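Local coordinates for O-methyltransferase, putative (PDB 3DUW), which probably transfers the methyl group of S-adenosyl-L-methionine to a hydroxyl oxygen of its substrate, and binds the spent cofactor S-adenosyl-L-homocysteine, at residues Glu5-Val10 / Gln206-Lys211; Ala59-Glu64 / Gly83-Thr88; Trp75-Leu80 / Ala106-Arg111; Asp166-Glu171 / Gln185-Phe190. One frame throughout, in Å; residues are numbered along the deposited sequence.

Contact 1: Glu5-Val10 / Gln206-Lys211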
loop_
_atom_site.group_PDB
_atom_site.type_symbol
_atom_site.label_atom_id
_atom_site.label_comp_id
_atom_site.label_asym_id
_atom_site.label_seq_id
_atom_site.Cartn_x
_atom_site.Cartn_y
_atom_site.Cartn_z
ATOM N N GLU A 5 21.779 -3.438 -5.686
ATOM C CA GLU A 5 22.273 -4.524 -4.846
ATOM C C GLU A 5 21.649 -4.435 -3.457
ATOM O O GLU A 5 21.216 -5.439 -2.895
ATOM C CB GLU A 5 23.802 -4.462 -4.727
ATOM C CG GLU A 5 24.535 -4.437 -6.061
ATOM C CD GLU A 5 26.043 -4.504 -5.903
ATOM O OE1 GLU A 5 26.560 -5.593 -5.580
ATOM O OE2 GLU A 5 26.711 -3.465 -6.096
ATOM N N THR A 6 21.602 -3.225 -2.910
ATOM C CA THR A 6 21.029 -3.013 -1.590
ATOM C C THR A 6 19.522 -3.258 -1.614
ATOM O O THR A 6 18.993 -3.950 -0.749
ATOM C CB THR A 6 21.305 -1.582 -1.086
ATOM O OG1 THR A 6 22.719 -1.341 -1.089
ATOM C CG2 THR A 6 20.778 -1.403 0.330
ATOM N N TRP A 7 18.834 -2.699 -2.605
ATOM C CA TRP A 7 17.388 -2.883 -2.707
ATOM C C TRP A 7 17.041 -4.362 -2.829
ATOM O O TRP A 7 16.060 -4.834 -2.249
ATOM C CB TRP A 7 16.823 -2.142 -3.921
ATOM C CG TRP A 7 17.146 -0.681 -3.969
ATOM C CD1 TRP A 7 17.403 0.139 -2.911
ATOM C CD2 TRP A 7 17.182 0.148 -5.138
ATOM N NE1 TRP A 7 17.596 1.429 -3.346
ATOM C CE2 TRP A 7 17.465 1.462 -4.709
ATOM C CE3 TRP A 7 16.999 -0.094 -6.506
ATOM C CZ2 TRP A 7 17.571 2.535 -5.601
ATOM C CZ3 TRP A 7 17.105 0.976 -7.394
ATOM C CH2 TRP A 7 17.388 2.272 -6.934
ATOM N N THR A 8 17.846 -5.092 -3.593
ATOM C CA THR A 8 17.615 -6.515 -3.784
ATOM C C THR A 8 17.835 -7.286 -2.482
ATOM O O THR A 8 17.049 -8.169 -2.136
ATOM C CB THR A 8 18.533 -7.065 -4.896
ATOM O OG1 THR A 8 18.230 -6.396 -6.129
ATOM C CG2 THR A 8 18.331 -8.559 -5.079
ATOM N N ALA A 9 18.897 -6.939 -1.758
ATOM C CA ALA A 9 19.205 -7.597 -0.494
ATOM C C ALA A 9 18.117 -7.341 0.543
ATOM O O ALA A 9 17.758 -8.234 1.307
ATOM C CB ALA A 9 20.552 -7.115 0.031
ATOM N N VAL A 10 17.594 -6.119 0.571
ATOM C CA VAL A 10 16.541 -5.796 1.523
ATOM C C VAL A 10 15.276 -6.580 1.173
ATOM O O VAL A 10 14.615 -7.113 2.061
ATOM C CB VAL A 10 16.249 -4.278 1.542
ATOM C CG1 VAL A 10 15.034 -3.990 2.420
ATOM C CG2 VAL A 10 17.463 -3.531 2.078
ATOM N N GLN A 206 6.482 5.576 -4.573
ATOM C CA GLN A 206 7.624 5.148 -5.363
ATOM C C GLN A 206 8.222 4.002 -4.563
ATOM O O GLN A 206 8.350 4.095 -3.340
ATOM C CB GLN A 206 8.661 6.262 -5.478
ATOM C CG GLN A 206 8.132 7.572 -6.017
ATOM C CD GLN A 206 9.221 8.620 -6.081
ATOM O OE1 GLN A 206 10.245 8.420 -6.734
ATOM N NE2 GLN A 206 9.015 9.735 -5.400
ATOM N N THR A 207 8.581 2.919 -5.239
ATOM C CA THR A 207 9.155 1.778 -4.547
ATOM C C THR A 207 10.468 1.340 -5.159
ATOM O O THR A 207 10.758 1.629 -6.321
ATOM C CB THR A 207 8.213 0.548 -4.575
ATOM O OG1 THR A 207 8.095 0.053 -5.919
ATOM C CG2 THR A 207 6.834 0.917 -4.046
ATOM N N VAL A 208 11.275 0.665 -4.352
ATOM C CA VAL A 208 12.525 0.103 -4.832
ATOM C C VAL A 208 12.543 -1.329 -4.331
ATOM O O VAL A 208 11.854 -1.670 -3.369
ATOM C CB VAL A 208 13.785 0.863 -4.330
ATOM C CG1 VAL A 208 13.836 2.244 -4.958
ATOM C CG2 VAL A 208 13.800 0.949 -2.813
ATOM N N GLY A 209 13.313 -2.173 -4.997
ATOM C CA GLY A 209 13.382 -3.561 -4.604
ATOM C C GLY A 209 14.064 -4.349 -5.695
ATOM O O GLY A 209 14.782 -3.782 -6.517
ATOM N N SER A 210 13.822 -5.653 -5.716
ATOM C CA SER A 210 14.441 -6.526 -6.704
ATOM C C SER A 210 14.187 -6.148 -8.161
ATOM O O SER A 210 14.982 -6.500 -9.036
ATOM C CB SER A 210 14.000 -7.972 -6.470
ATOM O OG SER A 210 12.594 -8.099 -6.548
ATOM N N LYS A 211 13.094 -5.437 -8.429
ATOM C CA LYS A 211 12.777 -5.036 -9.799
ATOM C C LYS A 211 13.328 -3.660 -10.148
ATOM O O LYS A 211 13.185 -3.193 -11.278
ATOM C CB LYS A 211 11.259 -5.057 -10.028
ATOM C CG LYS A 211 10.650 -6.443 -9.932
ATOM C CD LYS A 211 9.178 -6.459 -10.333
ATOM C CE LYS A 211 8.977 -6.078 -11.794
ATOM N NZ LYS A 211 7.552 -6.258 -12.204
HETATM O O HOH W 1 17.444 -7.542 -8.518
#

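Contact 2: Ala59-Glu64 / Gly83-Thr88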
loop_
_atom_site.group_PDB
_atom_site.type_symbol
_atom_site.label_atom_id
_atom_site.label_comp_id
_atom_site.label_asym_id
_atom_site.label_seq_id
_atom_site.Cartn_x
_atom_site.Cartn_y
_atom_site.Cartn_z
ATOM N N ALA A 59 -12.554 -7.939 -1.286
ATOM C CA ALA A 59 -12.965 -7.984 -2.684
ATOM C C ALA A 59 -13.528 -9.346 -3.044
ATOM O O ALA A 59 -13.057 -10.371 -2.554
ATOM C CB ALA A 59 -11.784 -7.654 -3.589
ATOM N N ARG A 60 -14.531 -9.344 -3.917
ATOM C CA ARG A 60 -15.172 -10.574 -4.349
ATOM C C ARG A 60 -15.144 -10.714 -5.868
ATOM O O ARG A 60 -15.346 -11.805 -6.396
ATOM C CB ARG A 60 -16.617 -10.607 -3.844
ATOM C CG ARG A 60 -17.333 -11.923 -4.079
ATOM C CD ARG A 60 -18.120 -12.345 -2.845
ATOM N NE ARG A 60 -19.072 -11.326 -2.415
ATOM C CZ ARG A 60 -19.859 -11.446 -1.348
ATOM N NH1 ARG A 60 -19.807 -12.540 -0.602
ATOM N NH2 ARG A 60 -20.703 -10.473 -1.030
ATOM N N ASN A 61 -14.890 -9.613 -6.570
ATOM C CA ASN A 61 -14.855 -9.641 -8.032
ATOM C C ASN A 61 -13.684 -8.799 -8.534
ATOM O O ASN A 61 -13.760 -7.573 -8.596
ATOM C CB ASN A 61 -16.182 -9.120 -8.587
ATOM C CG ASN A 61 -16.368 -9.445 -10.051
ATOM O OD1 ASN A 61 -15.945 -10.499 -10.521
ATOM N ND2 ASN A 61 -17.025 -8.548 -10.779
ATOM N N ILE A 62 -12.609 -9.483 -8.903
ATOM C CA ILE A 62 -11.380 -8.840 -9.349
ATOM C C ILE A 62 -11.163 -8.849 -10.852
ATOM O O ILE A 62 -11.393 -9.855 -11.517
ATOM C CB ILE A 62 -10.152 -9.526 -8.698
ATOM C CG1 ILE A 62 -10.277 -9.501 -7.175
ATOM C CG2 ILE A 62 -8.869 -8.845 -9.150
ATOM C CD1 ILE A 62 -9.165 -10.246 -6.457
ATOM N N LEU A 63 -10.702 -7.716 -11.374
ATOM C CA LEU A 63 -10.392 -7.579 -12.789
ATOM C C LEU A 63 -8.909 -7.253 -12.895
ATOM O O LEU A 63 -8.436 -6.300 -12.275
ATOM C CB LEU A 63 -11.203 -6.446 -13.429
ATOM C CG LEU A 63 -10.790 -6.055 -14.854
ATOM C CD1 LEU A 63 -11.040 -7.221 -15.804
ATOM C CD2 LEU A 63 -11.578 -4.832 -15.303
ATOM N N GLU A 64 -8.179 -8.063 -13.653
ATOM C CA GLU A 64 -6.754 -7.839 -13.861
ATOM C C GLU A 64 -6.497 -7.650 -15.345
ATOM O O GLU A 64 -7.039 -8.385 -16.174
ATOM C CB GLU A 64 -5.933 -9.027 -13.359
ATOM C CG GLU A 64 -4.454 -8.929 -13.694
ATOM C CD GLU A 64 -3.674 -10.089 -13.135
ATOM O OE1 GLU A 64 -3.881 -11.229 -13.610
ATOM O OE2 GLU A 64 -2.863 -9.866 -12.211
ATOM N N GLY A 83 -17.298 -16.920 -2.777
ATOM C CA GLY A 83 -17.367 -17.308 -4.171
ATOM C C GLY A 83 -16.697 -16.231 -4.997
ATOM O O GLY A 83 -17.174 -15.868 -6.070
ATOM N N GLY A 84 -15.587 -15.713 -4.480
ATOM C CA GLY A 84 -14.860 -14.667 -5.174
ATOM C C GLY A 84 -14.313 -15.133 -6.504
ATOM O O GLY A 84 -14.088 -16.326 -6.711
ATOM N N ARG A 85 -14.098 -14.194 -7.415
ATOM C CA ARG A 85 -13.576 -14.541 -8.724
ATOM C C ARG A 85 -12.615 -13.498 -9.267
ATOM O O ARG A 85 -12.625 -12.338 -8.844
ATOM C CB ARG A 85 -14.725 -14.736 -9.720
ATOM C CG ARG A 85 -15.623 -13.521 -9.901
ATOM C CD ARG A 85 -16.670 -13.767 -10.981
ATOM N NE ARG A 85 -17.567 -12.628 -11.170
ATOM C CZ ARG A 85 -18.541 -12.589 -12.075
ATOM N NH1 ARG A 85 -18.744 -13.628 -12.876
ATOM N NH2 ARG A 85 -19.318 -11.517 -12.179
ATOM N N VAL A 86 -11.777 -13.940 -10.196
ATOM C CA VAL A 86 -10.811 -13.080 -10.860
ATOM C C VAL A 86 -10.970 -13.273 -12.358
ATOM O O VAL A 86 -11.086 -14.403 -12.837
ATOM C CB VAL A 86 -9.348 -13.454 -10.518
ATOM C CG1 VAL A 86 -8.393 -12.527 -11.266
ATOM C CG2 VAL A 86 -9.113 -13.370 -9.024
ATOM N N VAL A 87 -11.009 -12.166 -13.086
ATOM C CA VAL A 87 -11.088 -12.194 -14.536
ATOM C C VAL A 87 -9.825 -11.455 -14.955
ATOM O O VAL A 87 -9.642 -10.291 -14.600
ATOM C CB VAL A 87 -12.321 -11.439 -15.070
ATOM C CG1 VAL A 87 -12.281 -11.405 -16.588
ATOM C CG2 VAL A 87 -13.597 -12.115 -14.588
ATOM N N THR A 88 -8.944 -12.134 -15.681
ATOM C CA THR A 88 -7.699 -11.518 -16.111
ATOM C C THR A 88 -7.574 -11.530 -17.634
ATOM O O THR A 88 -7.942 -12.507 -18.295
ATOM C CB THR A 88 -6.489 -12.216 -15.429
ATOM O OG1 THR A 88 -5.286 -11.526 -15.773
ATOM C CG2 THR A 88 -6.397 -13.681 -15.834
#

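Contact 3: Trp75-Leu80 / Ala106-Arg111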
loop_
_atom_site.group_PDB
_atom_site.type_symbol
_atom_site.label_atom_id
_atom_site.label_comp_id
_atom_site.label_asym_id
_atom_site.label_seq_id
_atom_site.Cartn_x
_atom_site.Cartn_y
_atom_site.Cartn_z
ATOM N N TRP A 75 -1.587 -14.489 -6.613
ATOM C CA TRP A 75 -1.568 -13.720 -5.373
ATOM C C TRP A 75 -2.935 -13.080 -5.143
ATOM O O TRP A 75 -3.459 -13.097 -4.029
ATOM C CB TRP A 75 -0.508 -12.617 -5.421
ATOM C CG TRP A 75 0.899 -13.075 -5.164
ATOM C CD1 TRP A 75 1.897 -13.212 -6.084
ATOM C CD2 TRP A 75 1.478 -13.399 -3.892
ATOM N NE1 TRP A 75 3.065 -13.593 -5.464
ATOM C CE2 TRP A 75 2.836 -13.715 -4.118
ATOM C CE3 TRP A 75 0.984 -13.448 -2.582
ATOM C CZ2 TRP A 75 3.706 -14.078 -3.084
ATOM C CZ3 TRP A 75 1.850 -13.809 -1.550
ATOM C CH2 TRP A 75 3.196 -14.118 -1.812
ATOM N N LEU A 76 -3.507 -12.509 -6.198
ATOM C CA LEU A 76 -4.814 -11.867 -6.104
ATOM C C LEU A 76 -5.910 -12.870 -5.756
ATOM O O LEU A 76 -6.718 -12.637 -4.855
ATOM C CB LEU A 76 -5.159 -11.174 -7.425
ATOM C CG LEU A 76 -4.337 -9.930 -7.781
ATOM C CD1 LEU A 76 -4.563 -9.557 -9.233
ATOM C CD2 LEU A 76 -4.735 -8.779 -6.870
ATOM N N ALA A 77 -5.927 -13.991 -6.467
ATOM C CA ALA A 77 -6.938 -15.015 -6.234
ATOM C C ALA A 77 -6.868 -15.573 -4.817
ATOM O O ALA A 77 -7.893 -15.893 -4.216
ATOM C CB ALA A 77 -6.783 -16.137 -7.245
ATOM N N ARG A 78 -5.662 -15.687 -4.277
ATOM C CA ARG A 78 -5.506 -16.216 -2.932
ATOM C C ARG A 78 -6.022 -15.263 -1.861
ATOM O O ARG A 78 -6.122 -15.634 -0.691
ATOM C CB ARG A 78 -4.045 -16.576 -2.680
ATOM C CG ARG A 78 -3.618 -17.838 -3.399
ATOM C CD ARG A 78 -2.152 -18.133 -3.190
ATOM N NE ARG A 78 -1.809 -19.467 -3.664
ATOM C CZ ARG A 78 -0.583 -19.975 -3.636
ATOM N NH1 ARG A 78 0.421 -19.257 -3.158
ATOM N NH2 ARG A 78 -0.363 -21.206 -4.080
ATOM N N GLY A 79 -6.359 -14.041 -2.264
ATOM C CA GLY A 79 -6.886 -13.076 -1.317
ATOM C C GLY A 79 -8.401 -13.162 -1.209
ATOM O O GLY A 79 -9.004 -12.542 -0.329
ATOM N N LEU A 80 -9.016 -13.930 -2.107
ATOM C CA LEU A 80 -10.470 -14.115 -2.124
ATOM C C LEU A 80 -10.910 -15.154 -1.090
ATOM O O LEU A 80 -10.088 -15.922 -0.587
ATOM C CB LEU A 80 -10.924 -14.572 -3.512
ATOM C CG LEU A 80 -10.585 -13.674 -4.704
ATOM C CD1 LEU A 80 -10.888 -14.419 -5.992
ATOM C CD2 LEU A 80 -11.375 -12.377 -4.629
ATOM N N ALA A 106 -1.902 -24.294 -9.359
ATOM C CA ALA A 106 -2.094 -23.660 -8.060
ATOM C C ALA A 106 -3.503 -23.952 -7.533
ATOM O O ALA A 106 -3.900 -23.451 -6.482
ATOM C CB ALA A 106 -1.875 -22.153 -8.175
ATOM N N ASN A 107 -4.248 -24.770 -8.273
ATOM C CA ASN A 107 -5.611 -25.153 -7.905
ATOM C C ASN A 107 -6.537 -23.955 -7.722
ATOM O O ASN A 107 -7.276 -23.878 -6.740
ATOM C CB ASN A 107 -5.600 -25.993 -6.623
ATOM C CG ASN A 107 -4.877 -27.312 -6.798
ATOM O OD1 ASN A 107 -5.189 -28.090 -7.701
ATOM N ND2 ASN A 107 -3.907 -27.574 -5.930
ATOM N N LEU A 108 -6.506 -23.032 -8.678
ATOM C CA LEU A 108 -7.335 -21.832 -8.611
ATOM C C LEU A 108 -8.169 -21.608 -9.867
ATOM O O LEU A 108 -8.813 -20.568 -10.007
ATOM C CB LEU A 108 -6.449 -20.608 -8.359
ATOM C CG LEU A 108 -5.791 -20.548 -6.978
ATOM C CD1 LEU A 108 -4.662 -19.533 -6.996
ATOM C CD2 LEU A 108 -6.828 -20.191 -5.919
ATOM N N ASN A 109 -8.164 -22.574 -10.778
ATOM C CA ASN A 109 -8.930 -22.437 -12.010
ATOM C C ASN A 109 -10.420 -22.239 -11.741
ATOM O O ASN A 109 -11.142 -21.708 -12.583
ATOM C CB ASN A 109 -8.723 -23.659 -12.901
ATOM C CG ASN A 109 -8.899 -24.952 -12.151
ATOM O OD1 ASN A 109 -8.080 -25.301 -11.300
ATOM N ND2 ASN A 109 -9.975 -25.669 -12.449
ATOM N N ASP A 110 -10.879 -22.659 -10.566
ATOM C CA ASP A 110 -12.284 -22.506 -10.209
ATOM C C ASP A 110 -12.599 -21.057 -9.832
ATOM O O ASP A 110 -13.760 -20.646 -9.839
ATOM C CB ASP A 110 -12.641 -23.434 -9.041
ATOM C CG ASP A 110 -12.054 -22.971 -7.722
ATOM O OD1 ASP A 110 -10.863 -22.590 -7.694
ATOM O OD2 ASP A 110 -12.784 -22.996 -6.707
ATOM N N ARG A 111 -11.561 -20.288 -9.508
ATOM C CA ARG A 111 -11.718 -18.885 -9.121
ATOM C C ARG A 111 -11.234 -17.907 -10.185
ATOM O O ARG A 111 -11.518 -16.713 -10.100
ATOM C CB ARG A 111 -10.922 -18.574 -7.849
ATOM C CG ARG A 111 -11.430 -19.163 -6.554
ATOM C CD ARG A 111 -10.575 -18.634 -5.412
ATOM N NE ARG A 111 -10.969 -19.164 -4.112
ATOM C CZ ARG A 111 -10.362 -18.864 -2.969
ATOM N NH1 ARG A 111 -9.327 -18.030 -2.958
ATOM N NH2 ARG A 111 -10.787 -19.403 -1.836
HETATM O O HOH W 2 -3.484 -21.717 -4.436
HETATM O O HOH W 3 -9.841 -19.088 0.625
#

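Contact 4: Asp166-Glu171 / Gln185-Phe190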
loop_
_atom_site.group_PDB
_atom_site.type_symbol
_atom_site.label_atom_id
_atom_site.label_comp_id
_atom_site.label_asym_id
_atom_site.label_seq_id
_atom_site.Cartn_x
_atom_site.Cartn_y
_atom_site.Cartn_z
ATOM N N ASP A 166 0.234 -0.517 -11.667
ATOM C CA ASP A 166 1.640 -0.828 -11.444
ATOM C C ASP A 166 2.556 -0.142 -12.453
ATOM O O ASP A 166 2.113 0.287 -13.527
ATOM C CB ASP A 166 1.833 -2.350 -11.531
ATOM C CG ASP A 166 3.172 -2.821 -10.971
ATOM O OD1 ASP A 166 3.722 -2.151 -10.071
ATOM O OD2 ASP A 166 3.657 -3.890 -11.415
ATOM N N ASN A 167 3.830 -0.030 -12.081
ATOM C CA ASN A 167 4.865 0.527 -12.942
ATOM C C ASN A 167 4.574 1.938 -13.438
ATOM O O ASN A 167 4.666 2.218 -14.638
ATOM C CB ASN A 167 5.076 -0.419 -14.129
ATOM C CG ASN A 167 5.192 -1.871 -13.695
ATOM O OD1 ASN A 167 4.364 -2.709 -14.058
ATOM N ND2 ASN A 167 6.216 -2.172 -12.902
ATOM N N VAL A 168 4.254 2.834 -12.510
ATOM C CA VAL A 168 3.934 4.201 -12.883
ATOM C C VAL A 168 4.972 5.251 -12.485
ATOM O O VAL A 168 4.659 6.437 -12.418
ATOM C CB VAL A 168 2.545 4.600 -12.335
ATOM C CG1 VAL A 168 1.474 3.709 -12.962
ATOM C CG2 VAL A 168 2.522 4.476 -10.822
ATOM N N VAL A 169 6.202 4.812 -12.223
ATOM C CA VAL A 169 7.297 5.728 -11.878
ATOM C C VAL A 169 8.429 5.505 -12.880
ATOM O O VAL A 169 9.063 6.457 -13.340
ATOM C CB VAL A 169 7.777 5.507 -10.426
ATOM C CG1 VAL A 169 9.092 6.232 -10.177
ATOM C CG2 VAL A 169 6.712 6.028 -9.467
ATOM N N ARG A 170 8.663 4.238 -13.208
ATOM C CA ARG A 170 9.641 3.834 -14.212
ATOM C C ARG A 170 11.006 4.519 -14.135
ATOM O O ARG A 170 11.398 5.279 -15.027
ATOM C CB ARG A 170 9.011 4.035 -15.594
ATOM C CG ARG A 170 7.530 3.638 -15.628
ATOM C CD ARG A 170 6.947 3.678 -17.034
ATOM N NE ARG A 170 7.481 2.615 -17.880
ATOM C CZ ARG A 170 7.042 1.359 -17.893
ATOM N NH1 ARG A 170 6.041 0.975 -17.108
ATOM N NH2 ARG A 170 7.617 0.472 -18.689
ATOM N N GLU A 171 11.723 4.226 -13.055
ATOM C CA GLU A 171 13.055 4.763 -12.802
ATOM C C GLU A 171 13.100 6.288 -12.762
ATOM O O GLU A 171 14.145 6.900 -13.000
ATOM C CB GLU A 171 14.043 4.211 -13.838
ATOM C CG GLU A 171 14.068 2.689 -13.866
ATOM C CD GLU A 171 15.225 2.126 -14.662
ATOM O OE1 GLU A 171 15.438 2.572 -15.809
ATOM O OE2 GLU A 171 15.916 1.224 -14.140
ATOM N N GLN A 185 4.688 8.186 -21.543
ATOM C CA GLN A 185 3.624 9.112 -21.908
ATOM C C GLN A 185 2.276 8.546 -21.461
ATOM O O GLN A 185 1.432 9.275 -20.945
ATOM C CB GLN A 185 3.633 9.376 -23.419
ATOM C CG GLN A 185 4.903 10.077 -23.903
ATOM C CD GLN A 185 5.084 11.468 -23.309
ATOM O OE1 GLN A 185 6.184 12.025 -23.328
ATOM N NE2 GLN A 185 4.005 12.039 -22.790
ATOM N N GLY A 186 2.086 7.242 -21.641
ATOM C CA GLY A 186 0.842 6.616 -21.226
ATOM C C GLY A 186 0.592 6.773 -19.735
ATOM O O GLY A 186 -0.534 7.041 -19.315
ATOM N N ILE A 187 1.635 6.605 -18.926
ATOM C CA ILE A 187 1.482 6.744 -17.484
ATOM C C ILE A 187 1.174 8.194 -17.114
ATOM O O ILE A 187 0.361 8.448 -16.231
ATOM C CB ILE A 187 2.744 6.249 -16.737
ATOM C CG1 ILE A 187 2.841 4.721 -16.845
ATOM C CG2 ILE A 187 2.711 6.695 -15.288
ATOM C CD1 ILE A 187 1.639 3.979 -16.295
ATOM N N ARG A 188 1.812 9.147 -17.787
ATOM C CA ARG A 188 1.535 10.548 -17.496
ATOM C C ARG A 188 0.075 10.882 -17.838
ATOM O O ARG A 188 -0.585 11.604 -17.094
ATOM C CB ARG A 188 2.507 11.457 -18.262
ATOM C CG ARG A 188 3.928 11.437 -17.685
ATOM C CD ARG A 188 4.899 12.264 -18.519
ATOM N NE ARG A 188 4.497 13.663 -18.620
ATOM C CZ ARG A 188 4.710 14.581 -17.684
ATOM N NH1 ARG A 188 5.333 14.262 -16.560
ATOM N NH2 ARG A 188 4.296 15.824 -17.878
ATOM N N ARG A 189 -0.427 10.346 -18.950
ATOM C CA ARG A 189 -1.817 10.567 -19.360
ATOM C C ARG A 189 -2.743 10.001 -18.275
ATOM O O ARG A 189 -3.809 10.552 -17.991
ATOM C CB ARG A 189 -2.108 9.844 -20.683
ATOM C CG ARG A 189 -1.322 10.322 -21.901
ATOM C CD ARG A 189 -1.674 11.751 -22.274
ATOM N NE ARG A 189 -0.912 12.712 -21.487
ATOM C CZ ARG A 189 0.397 12.901 -21.616
ATOM N NH1 ARG A 189 1.086 12.195 -22.504
ATOM N NH2 ARG A 189 1.019 13.790 -20.855
ATOM N N PHE A 190 -2.321 8.883 -17.691
ATOM C CA PHE A 190 -3.052 8.187 -16.633
ATOM C C PHE A 190 -3.176 9.074 -15.384
ATOM O O PHE A 190 -4.273 9.254 -14.856
ATOM C CB PHE A 190 -2.302 6.879 -16.340
ATOM C CG PHE A 190 -2.926 6.002 -15.289
ATOM C CD1 PHE A 190 -4.276 5.673 -15.317
ATOM C CD2 PHE A 190 -2.121 5.423 -14.310
ATOM C CE1 PHE A 190 -4.812 4.771 -14.385
ATOM C CE2 PHE A 190 -2.645 4.525 -13.381
ATOM C CZ PHE A 190 -3.988 4.197 -13.415
#

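Contact 1: Glu5-Val10 / Gln206-Lys211
The apolar part of this contact is V208 lying across the indole of W7. The V208 CB sits over one ring face, 3.6 Å from W7 CD2. It is 12° off the normal of the five-membered ring, which makes a CH-pi contact. The two methyl groups spread over the same face. V208 CG2 lies 3.7 Å from W7 CD1 on the pyrrole side. V208 CG1 lies 3.7 Å from W7 CE2 and reaches on over the benzo ring. The indole is carried to the strand by chi1 of -55°, which puts W7 CG beside the backbone N. Nearer the helix, W7 CB packs against G209 N at 3.7 Å. G209 has no side chain, and here the helix backbone comes close to the strand.

The helix 5-10 crosses strand 206-209 at 84°, with the axes 6.9 Å apart. The strand is an edge of the Rossmann-like methyltransferase sheet within its own chain. Residues Q206, T207 and V208 pair antiparallel with a strand of the second subunit, so the sheet runs on through the dimer. W7 also meets Y213 of the second subunit edge-to-face, and its carbonyl accepts from Q206 of that subunit.

The polar part is carried by water. One water donates to T8 OG1 at 2.8 Å and to S210 O at 2.7 Å. T8 OG1 also bonds to the carbonyl of I4, one turn back in the helix, and the backbone N of S210 is held by D11 of the same helix.

Contact 2: Ala59-Glu64 / Gly83-Thr88
E64 lies alongside T88, both side chains pointing the same way from neighbouring strands. E64 is stretched out, with CG anti to the backbone N. T88 OG1 is also anti to its own N. T88 OG1 donates to E64 OE1 at 2.6 Å, meeting the anti lone pair of that oxygen. T73 binds the same oxygen, S72 binds OE2, and T67 also bonds to T88 OG1. The carboxylate is buried and gripped at both oxygens, and S72 contacts S-adenosyl-L-homocysteine.

Strands 61-64 and 85-88 run nearly parallel. They are the two strands of a beta-alpha-beta unit whose helix is 71-77, in the Rossmann-like fold. Both backbone polar atoms of I62 bond to strand 85-88: N to R85 O at 177°, and O to V87 N at 2.8 Å. E64 N then reaches V87 O.

On the face of E64 and T88, I62 CB packs on V86 CG2 at 4.0 Å. On the other face N61 and R85 run side by side. R85 NE makes a weak bond to N61 OD1 at 2.8 Å, bent to 130°, with the two flat groups 30° apart. The N61 amide N is held by the carbonyl of P133, in the loop before strand 136-139.

Contact 3: Trp75-Leu80 / Ala106-Arg111
A77 O is gripped by two donors. One is L80 N, which closes the type I turn from A77 to L80 at 3.1 Å. The other is R111 NH1 at 2.9 Å, bent to 132° at the hydrogen. This nitrogen comes from above the carbonyl plane, while A77 O lies near the plane of the guanidinium, at its edge. R111 is fully extended from CG to NE, which lets it reach across to the helix end. Its NH1 also lies 3.3 Å from L80 O. R111 NH2 donates to a water at 2.7 Å, and this water makes a weak bond to L80 O. The positive charge thus sits at the carbonyl end of helix 71-77, where it would suit the helix dipole.

The apolar part centres on L108. L108 CD1 touches both A77 CB, at 4.0 Å, and R78 CG, at 4.1 Å. R78 crosses L108 at about a right angle. Its NE donates to a second water, which donates to A106 O, while NH1 forms a salt bridge with D22.

The partner is the link from helix 93-105 to strand 112-116, and N107 ends that helix in a Schellman motif. The turn ending helix 71-77 here meets the next beta-alpha-beta crossover of the Rossmann-like sheet.

Contact 4: Asp166-Glu171 / Gln185-Phe190
I187 and V168 have the most surface buried here. They cross at about a right angle. The tip of I187 does the closest touching: its CD1 is 3.3 Å from V168 CG1, tighter than usual for two carbons. The other branch of I187, CG2, lies 3.6 Å from V168 CB and 3.5 Å from V168 O. This wraps I187 round the valine with both of its branches. The torsions set this up. I187 CG1 stands beside its backbone N and CG2 is anti to it, and chi2 of -58° folds CD1 towards the valine. V168 CG1 stands beside its own N, with chi1 of -63°. The same CG1 lies at the edge of the F190 ring, near its plane, 4.2 Å from F190 CD2. I187 and F190 are three residues apart on the helix, so both face the loop.

R170 adds a smaller contact, its CD resting near I187 CG1. Within the loop, R170 NH1 donates to N167 O at 3.1 Å, on a carbonyl lone pair and in the guanidinium plane. The loop has other ties as well: N167 ND2 and the backbone N of V169 and R170 bond to D214, and V168 O accepts from Y191.

The loop follows strand 162-166, and the helix is 182-196. V168 and F190 both pack on I217 of strand 214-221, while I187 and F190 touch N146 of helix 146-155.

Contact 1 joins the first helix to the second-last strand, and the other three fall between its segments. Contacts 2 and 3 are close neighbours, with centres about 9 Å apart. Their segments alternate along the chain and they touch directly, with V86 N near R111 O. Helix 71-77, whose end takes part in contact 3, links the two strands of contact 2. Contact 4 lies on the other side of the chain's centre, about 24 Å from contact 2 between centres. It touches contact 1 where V169 packs on Q206, and helix 182-196 leads into strand 200-209. Contact 2 borders the cofactor pocket, while contact 1 lies at the subunit interface.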